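Local coordinates for HTH-type transcriptional repressor MdtR (Bacillus subtilis, PDB 1S3J), which represses the multidrug resistance operon mdtRP by binding directly to its promoter region as a homodimer of the MarR family, at residues D73-E76 with L80-R83. Sequence-based numbering, arbitrary orientation.
Sequences DRLE and LIAR
L75 and L80 are joined through their backbones where the chain turns back from helix 65-77 into strand 81-85: L80 N donates to L75 O over 3.0 Å, nearly straight at 168°. The bond uses a carbonyl near the C-terminal end of the helix and holds the turn residue just before the strand close to the helix. Beside it the two leucines cross at about a right angle, L75 CD2 meeting L80 CD1 at 3.7 Å, and branched apolar chains suit this buried corner. The chi1 of I81, 68°, sets CG1 between the backbone N and the carbonyl carbon, from where it reaches L75 CB at 3.7 Å and, at the same distance, E76 N; I81 CG2 lies 3.9 Å from L75 CB, so both branches of the isoleucine border the leucine. L75 also packs on Q39 and V42, and I81 on L43 and L95, which ties both residues into the core between helix 37-49 and the sheet. This is the winged helix-turn-helix of MarR regulators: helix 65-77 is the second helix of the predicted DNA-binding motif, and strand 81-85 leads into the wing, pairing antiparallel with strand 93-97. Toward the more exposed side, two acidic side chains of the same helix, D73 and E76, face one arginine, R83, whose long chain lets the guanidinium reach both. E76, with CG anti to the backbone N (chi1 -174°), extends across R83 at about a right angle and brings OE1 to the guanidinium edge, 3.4 Å from R83 NE; this salt bridge includes a weak but straight hydrogen bond. D73, nearly one helical turn earlier, makes a second salt bridge at the NH2 end of R83, though its exact placement is doubtful.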
ATOM      1  N   ASP A  73       4.357  14.945 -18.511  1.00 35.84           N
ATOM      2  CA  ASP A  73       3.401  15.508 -19.485  1.00 35.94           C
ATOM      3  C   ASP A  73       2.115  15.883 -18.775  1.00 36.14           C
ATOM      4  O   ASP A  73       1.590  16.969 -18.967  1.00 35.99           O
ATOM      5  CB  ASP A  73       3.033  14.481 -20.575  1.00 36.96           C
ATOM      6  CG  ASP A  73       4.107  14.314 -21.640  1.00 37.96           C
ATOM      7  OD1 ASP A  73       4.892  15.247 -21.851  1.00 41.22           O
ATOM      8  OD2 ASP A  73       4.228  13.286 -22.342  1.00 40.40           O
ATOM      9  N   ARG A  74       1.600  14.960 -17.960  1.00 36.44           N
ATOM     10  CA  ARG A  74       0.324  15.148 -17.280  1.00 36.91           C
ATOM     11  C   ARG A  74       0.421  16.340 -16.337  1.00 36.82           C
ATOM     12  O   ARG A  74      -0.395  17.234 -16.372  1.00 35.82           O
ATOM     13  CB  ARG A  74      -0.083  13.884 -16.505  1.00 37.27           C
ATOM     14  CG  ARG A  74      -0.366  12.660 -17.370  1.00 37.98           C
ATOM     15  CD  ARG A  74      -1.002  11.469 -16.607  1.00 39.33           C
ATOM     16  NE  ARG A  74      -1.083  10.259 -17.433  1.00 38.01           N
ATOM     17  CZ  ARG A  74      -2.080   9.971 -18.269  1.00 37.32           C
ATOM     18  NH1 ARG A  74      -3.111  10.794 -18.423  1.00 37.71           N
ATOM     19  NH2 ARG A  74      -2.045   8.848 -18.966  1.00 35.75           N
ATOM     20  N   LEU A  75       1.464  16.358 -15.532  1.00 37.89           N
ATOM     21  CA  LEU A  75       1.714  17.457 -14.622  1.00 39.12           C
ATOM     22  C   LEU A  75       1.917  18.807 -15.356  1.00 40.13           C
ATOM     23  O   LEU A  75       1.336  19.798 -14.944  1.00 39.43           O
ATOM     24  CB  LEU A  75       2.916  17.122 -13.713  1.00 39.07           C
ATOM     25  CG  LEU A  75       2.631  16.024 -12.673  1.00 38.28           C
ATOM     26  CD1 LEU A  75       3.915  15.529 -12.082  1.00 38.16           C
ATOM     27  CD2 LEU A  75       1.666  16.512 -11.583  1.00 37.25           C
ATOM     28  N   GLU A  76       2.698  18.831 -16.444  1.00 41.54           N
ATOM     29  CA  GLU A  76       2.944  20.084 -17.184  1.00 42.93           C
ATOM     30  C   GLU A  76       1.660  20.617 -17.824  1.00 43.37           C
ATOM     31  O   GLU A  76       1.409  21.820 -17.819  1.00 42.93           O
ATOM     32  CB  GLU A  76       4.036  19.932 -18.243  1.00 43.22           C
ATOM     33  CG  GLU A  76       4.401  21.267 -18.909  1.00 45.47           C
ATOM     34  CD  GLU A  76       5.753  21.266 -19.618  1.00 48.00           C
ATOM     35  OE1 GLU A  76       6.013  20.328 -20.396  1.00 48.04           O
ATOM     36  OE2 GLU A  76       6.551  22.219 -19.410  1.00 51.42           O
ATOM     37  N   LEU A  80       1.724  22.238 -13.239  1.00 38.96           N
ATOM     38  CA  LEU A  80       2.146  21.983 -11.873  1.00 38.04           C
ATOM     39  C   LEU A  80       3.644  21.806 -11.801  1.00 37.32           C
ATOM     40  O   LEU A  80       4.233  21.899 -10.728  1.00 36.85           O
ATOM     41  CB  LEU A  80       1.469  20.720 -11.362  1.00 38.17           C
ATOM     42  CG  LEU A  80      -0.053  20.697 -11.451  1.00 37.72           C
ATOM     43  CD1 LEU A  80      -0.589  19.375 -10.863  1.00 37.42           C
ATOM     44  CD2 LEU A  80      -0.677  21.909 -10.753  1.00 37.62           C
ATOM     45  N   ILE A  81       4.245  21.494 -12.941  1.00 36.54           N
ATOM     46  CA  ILE A  81       5.682  21.447 -13.076  1.00 36.35           C
ATOM     47  C   ILE A  81       6.112  22.160 -14.354  1.00 36.22           C
ATOM     48  O   ILE A  81       5.297  22.388 -15.251  1.00 35.89           O
ATOM     49  CB  ILE A  81       6.183  19.994 -13.134  1.00 36.20           C
ATOM     50  CG1 ILE A  81       5.734  19.333 -14.431  1.00 35.90           C
ATOM     51  CG2 ILE A  81       5.728  19.214 -11.895  1.00 36.39           C
ATOM     52  CD1 ILE A  81       6.451  18.080 -14.708  1.00 37.68           C
ATOM     53  N   ALA A  82       7.403  22.461 -14.431  1.00 36.16           N
ATOM     54  CA  ALA A  82       8.024  22.966 -15.650  1.00 36.62           C
ATOM     55  C   ALA A  82       9.222  22.097 -15.980  1.00 36.40           C
ATOM     56  O   ALA A  82       9.879  21.565 -15.078  1.00 36.64           O
ATOM     57  CB  ALA A  82       8.446  24.427 -15.470  1.00 36.38           C
ATOM     58  N   ARG A  83       9.471  21.919 -17.269  1.00 36.63           N
ATOM     59  CA  ARG A  83      10.685  21.304 -17.735  1.00 37.63           C
ATOM     60  C   ARG A  83      11.640  22.378 -18.213  1.00 38.05           C
ATOM     61  O   ARG A  83      11.224  23.335 -18.841  1.00 38.12           O
ATOM     62  CB  ARG A  83      10.422  20.355 -18.902  1.00 38.26           C
ATOM     63  CG  ARG A  83       9.495  19.221 -18.606  1.00 39.00           C
ATOM     64  CD  ARG A  83       9.513  18.156 -19.655  1.00 40.51           C
ATOM     65  NE  ARG A  83       8.159  17.758 -20.013  1.00 44.12           N
ATOM     66  CZ  ARG A  83       7.765  16.508 -20.190  1.00 47.38           C
ATOM     67  NH1 ARG A  83       8.619  15.490 -20.067  1.00 47.23           N
ATOM     68  NH2 ARG A  83       6.505  16.268 -20.494  1.00 48.20           N
TER